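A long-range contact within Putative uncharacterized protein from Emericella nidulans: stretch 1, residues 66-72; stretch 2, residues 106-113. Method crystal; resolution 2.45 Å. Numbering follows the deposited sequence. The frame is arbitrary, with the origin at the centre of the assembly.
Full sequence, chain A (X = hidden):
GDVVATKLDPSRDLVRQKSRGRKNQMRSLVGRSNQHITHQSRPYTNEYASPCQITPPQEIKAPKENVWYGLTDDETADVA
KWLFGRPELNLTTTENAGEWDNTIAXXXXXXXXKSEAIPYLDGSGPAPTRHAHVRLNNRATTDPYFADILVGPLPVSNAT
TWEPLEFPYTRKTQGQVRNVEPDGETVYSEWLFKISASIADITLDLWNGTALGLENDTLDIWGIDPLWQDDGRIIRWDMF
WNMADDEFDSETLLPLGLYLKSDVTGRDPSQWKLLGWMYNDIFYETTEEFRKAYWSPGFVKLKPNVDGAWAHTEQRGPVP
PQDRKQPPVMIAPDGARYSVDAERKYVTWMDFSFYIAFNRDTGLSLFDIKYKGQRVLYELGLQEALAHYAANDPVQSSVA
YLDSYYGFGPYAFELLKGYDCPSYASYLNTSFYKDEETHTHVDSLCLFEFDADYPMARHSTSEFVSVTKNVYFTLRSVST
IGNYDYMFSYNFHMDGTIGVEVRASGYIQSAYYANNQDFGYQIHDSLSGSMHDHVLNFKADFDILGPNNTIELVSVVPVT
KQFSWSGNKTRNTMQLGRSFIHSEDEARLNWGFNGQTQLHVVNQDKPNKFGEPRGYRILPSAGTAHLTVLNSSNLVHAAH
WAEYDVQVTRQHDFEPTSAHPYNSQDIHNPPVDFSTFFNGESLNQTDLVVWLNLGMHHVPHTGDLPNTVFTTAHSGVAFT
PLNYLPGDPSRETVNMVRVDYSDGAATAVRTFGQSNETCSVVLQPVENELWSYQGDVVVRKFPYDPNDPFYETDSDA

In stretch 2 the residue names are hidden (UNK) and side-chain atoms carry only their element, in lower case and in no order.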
# COMPACT_ATOMS: atom_id res chain seq x y z
N ASN A 66 7.57 -13.55 30.71
CA ASN A 66 6.51 -13.05 29.84
C ASN A 66 5.22 -13.04 30.66
O ASN A 66 4.54 -14.05 30.80
CB ASN A 66 6.39 -13.91 28.58
CG ASN A 66 5.35 -13.37 27.59
OD1 ASN A 66 4.38 -12.72 27.97
ND2 ASN A 66 5.55 -13.68 26.32
N VAL A 67 4.90 -11.87 31.19
CA VAL A 67 3.79 -11.71 32.12
C VAL A 67 2.42 -11.61 31.42
O VAL A 67 1.39 -11.50 32.11
CB VAL A 67 4.00 -10.47 33.02
CG1 VAL A 67 5.33 -10.56 33.75
CG2 VAL A 67 3.93 -9.18 32.20
N TRP A 68 2.39 -11.66 30.09
CA TRP A 68 1.17 -11.49 29.31
C TRP A 68 0.70 -12.71 28.51
O TRP A 68 -0.49 -12.82 28.20
CB TRP A 68 1.33 -10.35 28.29
CG TRP A 68 1.89 -9.08 28.83
CD1 TRP A 68 1.20 -8.06 29.41
CD2 TRP A 68 3.25 -8.66 28.77
NE1 TRP A 68 2.05 -7.04 29.75
CE2 TRP A 68 3.32 -7.38 29.36
CE3 TRP A 68 4.43 -9.24 28.29
CZ2 TRP A 68 4.51 -6.68 29.48
CZ3 TRP A 68 5.62 -8.54 28.41
CH2 TRP A 68 5.65 -7.27 29.00
N TYR A 69 1.61 -13.61 28.14
CA TYR A 69 1.31 -14.62 27.11
C TYR A 69 0.05 -15.44 27.36
O TYR A 69 -0.81 -15.54 26.50
CB TYR A 69 2.50 -15.56 26.88
CG TYR A 69 2.23 -16.61 25.82
CD1 TYR A 69 2.29 -16.29 24.47
CD2 TYR A 69 1.88 -17.91 26.17
CE1 TYR A 69 2.02 -17.24 23.50
CE2 TYR A 69 1.61 -18.87 25.20
CZ TYR A 69 1.69 -18.52 23.86
OH TYR A 69 1.43 -19.46 22.89
N GLY A 70 -0.03 -16.04 28.54
CA GLY A 70 -1.15 -16.90 28.87
C GLY A 70 -0.85 -17.87 30.00
O GLY A 70 0.25 -17.87 30.55
N LEU A 71 -1.84 -18.68 30.33
CA LEU A 71 -1.70 -19.68 31.39
C LEU A 71 -0.89 -20.87 30.88
O LEU A 71 -0.99 -21.24 29.72
CB LEU A 71 -3.08 -20.17 31.86
CG LEU A 71 -4.00 -19.12 32.49
CD1 LEU A 71 -5.42 -19.66 32.64
CD2 LEU A 71 -3.45 -18.67 33.83
N THR A 72 -0.08 -21.46 31.75
CA THR A 72 0.55 -22.74 31.45
C THR A 72 -0.52 -23.82 31.54
O THR A 72 -1.58 -23.62 32.14
CB THR A 72 1.66 -23.08 32.43
OG1 THR A 72 1.11 -23.18 33.75
CG2 THR A 72 2.77 -22.02 32.40
N UNK A 106 -14.65 -19.82 29.49
CA UNK A 106 -13.25 -19.49 29.27
C UNK A 106 -12.44 -19.49 30.56
O UNK A 106 -12.92 -19.07 31.60
c UNK A 106 -11.06 -18.57 27.24
c UNK A 106 -13.13 -18.12 28.60
c UNK A 106 -11.76 -16.22 27.72
c UNK A 106 -11.72 -17.64 28.25
N UNK A 107 -11.21 -19.98 30.47
CA UNK A 107 -10.21 -19.83 31.52
C UNK A 107 -8.94 -19.35 30.84
O UNK A 107 -8.40 -20.03 29.96
c UNK A 107 -11.22 -21.76 32.80
c UNK A 107 -9.93 -21.15 32.25
c UNK A 107 -11.01 -23.10 33.48
c UNK A 107 -8.96 -20.92 33.38
N UNK A 108 -8.46 -18.18 31.24
CA UNK A 108 -7.27 -17.59 30.64
C UNK A 108 -6.51 -16.76 31.67
O UNK A 108 -7.02 -16.49 32.75
c UNK A 108 -8.47 -15.47 29.84
c UNK A 108 -8.65 -14.49 28.69
o UNK A 108 -8.40 -14.87 27.53
c UNK A 108 -7.64 -16.70 29.45
o UNK A 108 -9.05 -13.34 28.97
N UNK A 109 -5.30 -16.34 31.30
CA UNK A 109 -4.52 -15.46 32.15
C UNK A 109 -5.17 -14.10 32.14
O UNK A 109 -5.47 -13.55 31.08
c UNK A 109 -0.87 -14.08 31.67
c UNK A 109 -2.16 -14.38 32.43
c UNK A 109 -1.86 -14.95 33.80
c UNK A 109 -3.08 -15.32 31.63
N UNK A 110 -5.40 -13.55 33.32
CA UNK A 110 -5.76 -12.16 33.43
C UNK A 110 -4.47 -11.39 33.21
O UNK A 110 -3.51 -11.59 33.95
c UNK A 110 -6.61 -10.38 35.00
c UNK A 110 -6.35 -11.83 34.79
n UNK A 110 -7.71 -9.74 34.48
c UNK A 110 -7.68 -8.46 34.82
n UNK A 110 -6.61 -8.26 35.55
c UNK A 110 -5.92 -9.44 35.68
N UNK A 111 -4.44 -10.53 32.20
CA UNK A 111 -3.23 -9.74 31.93
C UNK A 111 -3.03 -8.71 33.02
O UNK A 111 -3.97 -8.03 33.42
n UNK A 111 -3.12 -10.40 27.04
n UNK A 111 -3.38 -11.24 24.92
c UNK A 111 -2.87 -9.96 29.44
n UNK A 111 -4.15 -9.13 25.41
c UNK A 111 -3.25 -9.39 28.09
c UNK A 111 -3.55 -10.25 25.79
c UNK A 111 -3.30 -9.06 30.57
N UNK A 112 -1.79 -8.59 33.51
CA UNK A 112 -1.54 -7.66 34.60
C UNK A 112 -1.65 -6.21 34.14
O UNK A 112 -1.44 -5.91 32.97
c UNK A 112 0.52 -8.58 33.85
c UNK A 112 -0.10 -7.99 35.03
c UNK A 112 -0.56 -9.30 33.10
N UNK A 113 -1.99 -5.34 35.08
CA UNK A 113 -2.07 -3.92 34.82
C UNK A 113 -0.71 -3.38 34.39
O UNK A 113 0.33 -3.87 34.83
n UNK A 113 -4.36 -3.38 37.70
c UNK A 113 -2.56 -3.18 36.07
o UNK A 113 -4.80 -3.91 35.56
c UNK A 113 -4.01 -3.53 36.43
O HOH W 1 -0.60 -5.14 30.46
O HOH W 2 -4.58 -18.08 28.91

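Position 106 carries four carbons, forked at the second, and stays 7.9 Å or more from stretch 1 at every side-chain atom. A fork one carbon beyond CB is leucine: Leu106.

Position 107 also has four carbons, but the fork is at the first and one arm is two carbons long. The one-carbon arm faces Leu71 CD1, while the end of the long arm leads away. This is isoleucine, and Ile107 CG2 lies 3.8 Å from Leu71 CD1.

At position 108 three carbons run out in a chain and the third bears two oxygens, a carboxylate on a two-carbon spacer. CB points away from stretch 1, so the contact falls to the backbone, whose carbonyl C lies 3.2 Å from Leu71 CD1. The residue is Glu108.

Position 109 shows four carbons forked at the second, and CB points toward stretch 1, 3.7 Å from Gly70 CA and 4.0 Å from Leu71 CG. One fork tip reaches the carbonyl oxygen of Val67. This is Leu109, its CD2 3.5 Å from Val67 O. Gly70 has phi/psi of 159/-180, where a CB would jam against the preceding carbonyl oxygen; the backbone shape alone calls for glycine.

Position 110 has one carbon, then a five-membered ring of three carbons and two nitrogens, an imidazole. It points away and touches nothing on stretch 1: His110.

Position 111 extends through three carbons and a nitrogen to a carbon holding two more nitrogens, and the chain passes the edge of the Trp68 ring. The guanidinium makes it Arg111. Arg111 NE is 3.8 Å from Trp68 O, which lies at the guanidinium edge, near its plane; no hydrogen bond forms.

Position 112 closes three carbons onto its own backbone nitrogen, and the ring packs on Val67. It is Pro112: CD presses to 3.1 Å from Val67 O, and CG packs 3.8 Å from Val67 CG2.

Position 113 has two carbons, the second carrying one oxygen and one nitrogen, and is turned away: Asn113, at the N-cap position before a helix, though its side chain makes no capping bond.

The contact works by packing, without a direct hydrogen bond between the stretches. Leu109 and Pro112 point toward stretch 1. Water supplies polar links: one accepts from Leu71 N at 3.1 Å and Leu109 N at 3.0 Å, and another donates to Pro112 O at 2.8 Å while accepting a weak bond from Trp68 NE1 at 3.3 Å. Within stretch 1, Asn66 OD1 accepts from Trp68 N at 3.1 Å and Tyr69 N at 2.9 Å, bracing the loop.

Stretch 2 106-113: LIELHRPN
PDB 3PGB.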